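Local coordinates for protein putative thiosugar synthase (Amycolatopsis orientalis, PDB 4N6F) that is a TIM-barrel relative of thiazole synthase that probably forms a 2-thiosugar from a bound sugar phosphate with sulphur delivered by a carrier protein, at residues 57-60 with 61-64; 73-77 with 78-82; 165-168 with 169-172. All blocks are in the same frame, centred on the assembly; numbering follows the deposited sequence.

Interaction 1: 57-60 with 61-64; sequences PDNR and RSSL. With CA (calcium ion), chain C.
Asn59 is the N-cap of helix 60-70, and its side chain meets the first turn of that helix at Ser62. The amide oxygen Asn59 OD1 accepts from Ser62 N at 3.0 Å in an almost straight bond, with an N-H...O angle of 170°. With CG opposite the backbone N (chi1 -178°), the short amide reaches forward over the first turn and brings OD1 to an N-H that has no carbonyl of a preceding turn to meet; asparagine has just the length and the acceptor for this place. The backbone carbonyl of the same residue is used twice. Ser63 N reaches Asn59 O at 3.0 Å, and the hydroxyl Ser63 OG donates to Asn59 O at 2.8 Å, the two donors coming from opposite faces of the carbonyl plane. A serine suits this position because its OG, lying beside its own N-H, can share that acceptor. The helix then continues regularly, Leu64 N bonding to Arg60 O at 2.9 Å.

Farther out, the extended chain of Arg60 lays its guanidinium across Leu64, whose CD1 sits 3.7 Å above the guanidinium plane, over its centre. Here the branched leucine offers an apolar pad to the flat face of the charged group.

Just before the cap in sequence, Asp58 OD1 binds a calcium ion at 2.3 Å, while Asp58 OD2 accepts from a water that is also bound to the metal; Asp56 is a second protein ligand. Ser62 OG is bonded back to Asp56 N, so the helix start and the metal loop are tied together. The whole turn lies at the surface, where the loop leaving strand 50-52 passes into helix 60-70.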
loop_
_atom_site.group_PDB
_atom_site.type_symbol
_atom_site.label_atom_id
_atom_site.label_comp_id
_atom_site.label_asym_id
_atom_site.label_seq_id
_atom_site.Cartn_x
_atom_site.Cartn_y
_atom_site.Cartn_z
ATOM N N PRO A 57 29.973 -21.098 -13.620
ATOM C CA PRO A 57 29.882 -22.552 -13.840
ATOM C C PRO A 57 31.132 -23.367 -13.496
ATOM O O PRO A 57 31.030 -24.586 -13.355
ATOM C CB PRO A 57 29.545 -22.668 -15.335
ATOM C CG PRO A 57 30.052 -21.405 -15.949
ATOM C CD PRO A 57 29.982 -20.342 -14.888
ATOM N N ASP A 58 32.287 -22.718 -13.353
ATOM C CA ASP A 58 33.492 -23.400 -12.867
ATOM C C ASP A 58 33.911 -22.907 -11.480
ATOM O O ASP A 58 35.045 -23.129 -11.055
ATOM C CB ASP A 58 34.650 -23.293 -13.882
ATOM C CG ASP A 58 35.212 -21.884 -14.009
ATOM O OD1 ASP A 58 34.640 -20.927 -13.436
ATOM O OD2 ASP A 58 36.245 -21.736 -14.694
ATOM N N ASN A 59 32.997 -22.233 -10.786
ATOM C CA ASN A 59 33.182 -21.897 -9.385
ATOM C C ASN A 59 32.394 -22.907 -8.563
ATOM O O ASN A 59 31.186 -23.078 -8.767
ATOM C CB ASN A 59 32.716 -20.479 -9.094
ATOM C CG ASN A 59 32.936 -20.075 -7.648
ATOM O OD1 ASN A 59 32.003 -20.071 -6.848
ATOM N ND2 ASN A 59 34.167 -19.733 -7.305
ATOM N N ARG A 60 33.082 -23.590 -7.650
ATOM C CA ARG A 60 32.481 -24.690 -6.898
ATOM C C ARG A 60 31.355 -24.191 -6.001
ATOM O O ARG A 60 30.266 -24.737 -6.014
ATOM C CB ARG A 60 33.540 -25.405 -6.048
ATOM C CG ARG A 60 33.024 -26.612 -5.278
ATOM C CD ARG A 60 34.170 -27.491 -4.781
ATOM N NE ARG A 60 33.676 -28.699 -4.121
ATOM C CZ ARG A 60 33.219 -28.751 -2.865
ATOM N NH1 ARG A 60 33.185 -27.660 -2.096
ATOM N NH2 ARG A 60 32.785 -29.908 -2.370
ATOM N N ARG A 61 31.638 -23.159 -5.212
ATOM C CA ARG A 61 30.672 -22.640 -4.254
ATOM C C ARG A 61 29.358 -22.213 -4.931
ATOM O O ARG A 61 28.287 -22.660 -4.543
ATOM C CB ARG A 61 31.255 -21.456 -3.496
ATOM C CG ARG A 61 30.329 -20.949 -2.413
ATOM C CD ARG A 61 30.957 -19.838 -1.607
ATOM N NE ARG A 61 30.482 -19.879 -0.229
ATOM C CZ ARG A 61 29.451 -19.193 0.259
ATOM N NH1 ARG A 61 29.134 -19.341 1.541
ATOM N NH2 ARG A 61 28.739 -18.357 -0.507
ATOM N N SER A 62 29.442 -21.359 -5.945
ATOM C CA SER A 62 28.227 -20.894 -6.597
ATOM C C SER A 62 27.528 -22.035 -7.363
ATOM O O SER A 62 26.297 -22.052 -7.450
ATOM C CB SER A 62 28.491 -19.663 -7.485
ATOM O OG SER A 62 28.810 -20.039 -8.807
ATOM N N SER A 63 28.290 -22.995 -7.891
ATOM C CA SER A 63 27.676 -24.143 -8.582
ATOM C C SER A 63 26.877 -25.016 -7.620
ATOM O O SER A 63 25.800 -25.488 -7.962
ATOM C CB SER A 63 28.719 -24.996 -9.316
ATOM O OG SER A 63 29.231 -24.299 -10.439
ATOM N N LEU A 64 27.399 -25.214 -6.416
ATOM C CA LEU A 64 26.705 -26.014 -5.403
ATOM C C LEU A 64 25.471 -25.321 -4.843
ATOM O O LEU A 64 24.474 -25.975 -4.576
ATOM C CB LEU A 64 27.646 -26.380 -4.255
ATOM C CG LEU A 64 28.778 -27.361 -4.576
ATOM C CD1 LEU A 64 29.551 -27.644 -3.296
ATOM C CD2 LEU A 64 28.238 -28.649 -5.181
HETATM CA CA CA C . 34.938 -18.669 -12.967
HETATM O O HOH W 1 37.007 -19.046 -14.281
HETATM O O HOH W 2 34.200 -17.512 -14.952
#

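Interaction 2: 73-77 with 78-82; sequences LPLDD and FTWIG
Two aromatic rings, Phe78 and Trp80, each take a backbone carbonyl oxygen of 73-77 at the ring edge. At the Phe78 ring, Pro74 O lies close to the ring plane, 3.2 Å from CD1, where the slightly positive ring hydrogens suit a carbonyl oxygen. Leu73 CD2 approaches obliquely, 4.2 Å from Phe78 CZ, the two side chains crossing at about a right angle. The indole of Trp80 also meets a carbonyl edge-on: NE1 donates to Leu75 O at 3.0 Å with an N-H...O angle of 167°, and the oxygen is only 2° out of the ring plane. Next to this bond, Leu75 CB touches Trp80 CZ2 at 3.8 Å, the side chains again nearly perpendicular, so one leucine supplies both the acceptor and an apolar contact for the indole. With CG beside its backbone N (chi1 -68°), Trp80 swings its indole back from the strand to the preceding turn.

Leu75 O has a second donor. Phe78 N bonds to it at 3.2 Å from well above the carbonyl plane, on the face opposite to that used by Trp80 NE1. Before it, Pro74 centres an inverse gamma turn, and Asp77 N bonds to Pro74 O as the chain coils into the short 3-10 segment 75-77.

This is the barrel loop leading from helix 60-70 into strand 79-83, and the ring contacts bring its turn against the strand's start. Phe51 of strand 50-52 meets Trp80 edge to face. Leu73, Leu75 and Phe78 are buried, so a carbonyl such as Leu75 O, set among them, probably gains from its two donors; a tryptophan can give one N-H while remaining otherwise apolar.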
loop_
_atom_site.group_PDB
_atom_site.type_symbol
_atom_site.label_atom_id
_atom_site.label_comp_id
_atom_site.label_asym_id
_atom_site.label_seq_id
_atom_site.Cartn_x
_atom_site.Cartn_y
_atom_site.Cartn_z
ATOM N N LEU A 73 13.165 -24.759 -6.104
ATOM C CA LEU A 73 12.453 -23.742 -6.867
ATOM C C LEU A 73 12.442 -24.170 -8.325
ATOM O O LEU A 73 13.423 -24.736 -8.788
ATOM C CB LEU A 73 13.189 -22.399 -6.792
ATOM C CG LEU A 73 12.667 -21.278 -5.912
ATOM C CD1 LEU A 73 13.495 -20.036 -6.200
ATOM C CD2 LEU A 73 11.195 -20.980 -6.140
ATOM N N PRO A 74 11.353 -23.880 -9.055
ATOM C CA PRO A 74 11.358 -24.085 -10.505
ATOM C C PRO A 74 12.053 -22.929 -11.228
ATOM O O PRO A 74 11.393 -22.005 -11.691
ATOM C CB PRO A 74 9.864 -24.134 -10.852
ATOM C CG PRO A 74 9.209 -23.269 -9.827
ATOM C CD PRO A 74 10.030 -23.433 -8.567
ATOM N N LEU A 75 13.379 -22.980 -11.321
ATOM C CA LEU A 75 14.141 -21.870 -11.905
ATOM C C LEU A 75 13.890 -21.686 -13.405
ATOM O O LEU A 75 14.240 -20.650 -13.968
ATOM C CB LEU A 75 15.634 -22.022 -11.624
ATOM C CG LEU A 75 16.042 -21.976 -10.146
ATOM C CD1 LEU A 75 17.520 -22.289 -9.997
ATOM C CD2 LEU A 75 15.724 -20.634 -9.497
ATOM N N ASP A 76 13.265 -22.677 -14.036
ATOM C CA ASP A 76 12.819 -22.563 -15.427
ATOM C C ASP A 76 11.658 -21.580 -15.600
ATOM O O ASP A 76 11.455 -21.063 -16.686
ATOM C CB ASP A 76 12.398 -23.935 -15.976
ATOM C CG ASP A 76 11.220 -24.540 -15.215
ATOM O OD1 ASP A 76 11.433 -25.061 -14.098
ATOM O OD2 ASP A 76 10.080 -24.484 -15.726
ATOM N N ASP A 77 10.887 -21.344 -14.544
ATOM C CA ASP A 77 9.814 -20.352 -14.586
ATOM C C ASP A 77 10.338 -18.908 -14.505
ATOM O O ASP A 77 9.571 -17.975 -14.662
ATOM C CB ASP A 77 8.809 -20.587 -13.448
ATOM C CG ASP A 77 7.955 -21.844 -13.650
ATOM O OD1 ASP A 77 8.008 -22.457 -14.743
ATOM O OD2 ASP A 77 7.220 -22.209 -12.704
ATOM N N PHE A 78 11.635 -18.733 -14.259
ATOM C CA PHE A 78 12.205 -17.415 -14.024
ATOM C C PHE A 78 12.984 -16.954 -15.242
ATOM O O PHE A 78 13.585 -17.768 -15.944
ATOM C CB PHE A 78 13.146 -17.444 -12.814
ATOM C CG PHE A 78 12.445 -17.628 -11.499
ATOM C CD1 PHE A 78 11.875 -18.848 -11.160
ATOM C CD2 PHE A 78 12.368 -16.588 -10.589
ATOM C CE1 PHE A 78 11.232 -19.024 -9.944
ATOM C CE2 PHE A 78 11.734 -16.758 -9.369
ATOM C CZ PHE A 78 11.158 -17.978 -9.050
ATOM N N THR A 79 12.961 -15.649 -15.493
ATOM C CA THR A 79 13.939 -15.038 -16.385
ATOM C C THR A 79 15.220 -14.812 -15.595
ATOM O O THR A 79 15.195 -14.193 -14.522
ATOM C CB THR A 79 13.434 -13.696 -16.936
ATOM O OG1 THR A 79 12.244 -13.920 -17.692
ATOM C CG2 THR A 79 14.480 -13.046 -17.833
ATOM N N TRP A 80 16.336 -15.309 -16.115
ATOM C CA TRP A 80 17.630 -15.150 -15.447
ATOM C C TRP A 80 18.303 -13.878 -15.916
ATOM O O TRP A 80 18.398 -13.627 -17.114
ATOM C CB TRP A 80 18.563 -16.342 -15.742
ATOM C CG TRP A 80 18.129 -17.648 -15.136
ATOM C CD1 TRP A 80 16.856 -18.094 -14.973
ATOM C CD2 TRP A 80 18.984 -18.686 -14.645
ATOM N NE1 TRP A 80 16.858 -19.342 -14.390
ATOM C CE2 TRP A 80 18.156 -19.727 -14.182
ATOM C CE3 TRP A 80 20.370 -18.832 -14.549
ATOM C CZ2 TRP A 80 18.667 -20.907 -13.633
ATOM C CZ3 TRP A 80 20.880 -20.004 -14.005
ATOM C CH2 TRP A 80 20.028 -21.025 -13.550
ATOM N N ILE A 81 18.778 -13.072 -14.978
ATOM C CA ILE A 81 19.510 -11.875 -15.351
ATOM C C ILE A 81 20.782 -11.767 -14.524
ATOM O O ILE A 81 20.804 -12.115 -13.346
ATOM C CB ILE A 81 18.639 -10.590 -15.234
ATOM C CG1 ILE A 81 18.402 -10.166 -13.780
ATOM C CG2 ILE A 81 17.303 -10.792 -15.939
ATOM C CD1 ILE A 81 17.943 -8.728 -13.674
ATOM N N GLY A 82 21.845 -11.292 -15.152
ATOM C CA GLY A 82 23.101 -11.099 -14.451
ATOM C C GLY A 82 23.139 -9.785 -13.717
ATOM O O GLY A 82 22.225 -8.958 -13.828
#

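Interaction 3: 165-168 with 169-172; sequences ASPV and ASGR. With F6R (fructose -6-phosphate), chain F.
Ser170 turns its hydroxyl back over the chain to Pro167, while Val168 and Ala169 direct the far side of the same bend at fructose 6-phosphate. The OG of Ser170, held between its backbone N and carbonyl carbon (chi1 77°), donates to Pro167 O at 2.7 Å, tilted modestly from the carbonyl plane. Ser170 N reaches that oxygen too, at 3.2 Å, from above the plane. The doubly gripped carbonyl closes a type II beta turn running from Pro167 to Ser170. Val168 takes the extended second position, and Ala169 the left-handed third (phi 73°), one more often filled by glycine, with its CB pressed close to Val168 O.

This turn belongs to the loop that follows strand 161-164 of the barrel, and it presents the Ala169 N-H to the ligand: Ala169 N bonds to phosphate oxygen O3P at 2.8 Å, with an N-H...O angle of 160°. Val168 spreads its two methyl branches beside the sugar, CG1 coming 3.7 Å from the ester oxygen O6. Arg114, which also touches Val168, and Thr218 are among the residues that complete the ligand's bonds.

At the other end of the segments, Ser166 OG packs against Arg172 CB at 3.8 Å and is hydrogen-bonded to Gly173 O. Arg172 N makes a weak bond to Ser170 OG, so this hydroxyl both donates and accepts.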
loop_
_atom_site.group_PDB
_atom_site.type_symbol
_atom_site.label_atom_id
_atom_site.label_comp_id
_atom_site.label_asym_id
_atom_site.label_seq_id
_atom_site.Cartn_x
_atom_site.Cartn_y
_atom_site.Cartn_z
ATOM N N ALA A 165 15.032 5.400 -4.720
ATOM C CA ALA A 165 14.021 6.018 -3.876
ATOM C C ALA A 165 14.652 6.713 -2.668
ATOM O O ALA A 165 14.302 7.838 -2.342
ATOM C CB ALA A 165 13.024 4.962 -3.410
ATOM N N SER A 166 15.561 6.015 -1.995
ATOM C CA SER A 166 16.331 6.572 -0.882
ATOM C C SER A 166 17.566 5.684 -0.680
ATOM O O SER A 166 17.747 4.720 -1.426
ATOM C CB SER A 166 15.477 6.648 0.380
ATOM O OG SER A 166 14.988 5.378 0.740
ATOM N N PRO A 167 18.432 6.015 0.296
ATOM C CA PRO A 167 19.680 5.264 0.363
ATOM C C PRO A 167 19.497 3.779 0.640
ATOM O O PRO A 167 18.562 3.376 1.338
ATOM C CB PRO A 167 20.448 5.948 1.509
ATOM C CG PRO A 167 19.911 7.340 1.529
ATOM C CD PRO A 167 18.452 7.186 1.198
ATOM N N VAL A 168 20.402 2.991 0.070
ATOM C CA VAL A 168 20.372 1.545 0.179
ATOM C C VAL A 168 20.431 1.116 1.636
ATOM O O VAL A 168 21.243 1.625 2.401
ATOM C CB VAL A 168 21.540 0.913 -0.602
ATOM C CG1 VAL A 168 21.654 -0.581 -0.328
ATOM C CG2 VAL A 168 21.342 1.141 -2.088
ATOM N N ALA A 169 19.557 0.176 1.998
ATOM C CA ALA A 169 19.493 -0.419 3.344
ATOM C C ALA A 169 18.930 0.509 4.393
ATOM O O ALA A 169 18.914 0.163 5.569
ATOM C CB ALA A 169 20.853 -0.966 3.793
ATOM N N SER A 170 18.401 1.655 3.977
ATOM C CA SER A 170 17.997 2.677 4.928
ATOM C C SER A 170 16.556 2.559 5.386
ATOM O O SER A 170 16.190 3.145 6.404
ATOM C CB SER A 170 18.225 4.064 4.326
ATOM O OG SER A 170 17.219 4.386 3.388
ATOM N N GLY A 171 15.716 1.853 4.621
ATOM C CA GLY A 171 14.303 1.702 4.969
ATOM C C GLY A 171 13.495 2.995 5.016
ATOM O O GLY A 171 12.399 3.029 5.591
ATOM N N ARG A 172 14.020 4.055 4.401
ATOM C CA ARG A 172 13.413 5.394 4.469
ATOM C C ARG A 172 12.302 5.627 3.446
ATOM O O ARG A 172 11.616 6.644 3.515
ATOM C CB ARG A 172 14.489 6.476 4.300
ATOM C CG ARG A 172 15.405 6.644 5.512
ATOM C CD ARG A 172 16.603 7.542 5.202
ATOM N NE ARG A 172 17.476 7.711 6.374
ATOM C CZ ARG A 172 17.764 8.864 6.991
ATOM N NH1 ARG A 172 17.279 10.028 6.575
ATOM N NH2 ARG A 172 18.563 8.854 8.048
HETATM C C1 F6R F . 21.433 -4.311 -7.121
HETATM C C2 F6R F . 20.991 -4.897 -5.809
HETATM C C3 F6R F . 21.103 -4.143 -4.506
HETATM C C4 F6R F . 19.977 -3.109 -4.455
HETATM C C5 F6R F . 19.762 -2.579 -3.034
HETATM C C6 F6R F . 18.367 -2.011 -2.867
HETATM O O2 F6R F . 20.464 -6.011 -5.784
HETATM O O3 F6R F . 22.367 -3.502 -4.303
HETATM O O4 F6R F . 20.302 -2.007 -5.316
HETATM O O5 F6R F . 19.946 -3.604 -2.060
HETATM O O6 F6R F . 18.288 -1.392 -1.588
HETATM P P F6R F . 17.596 -2.076 -0.324
HETATM O O1P F6R F . 18.608 -3.091 0.115
HETATM O O2P F6R F . 16.305 -2.684 -0.801
HETATM O O3P F6R F . 17.375 -0.887 0.566
#

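Interactions 1 and 2 follow each other along one piece of the barrel: helix 60-70 starts at the first, and the turn beyond it leads into strand 79-83 at the second. Their nearest atoms are still about 9 Å apart. Interaction 1 is a surface contact dominated by polar capping and calcium, whereas interaction 2 is partly buried and pairs apolar contacts with two bonds to one backbone carbonyl. Interaction 3 lies on the opposite side of the chain's centre from interaction 2, with centres about 27 Å apart. It too is a surface contact, but its loop binds a sugar phosphate through a backbone N-H instead of a metal through carboxylates. All three rely on a carbonyl shared by two donors.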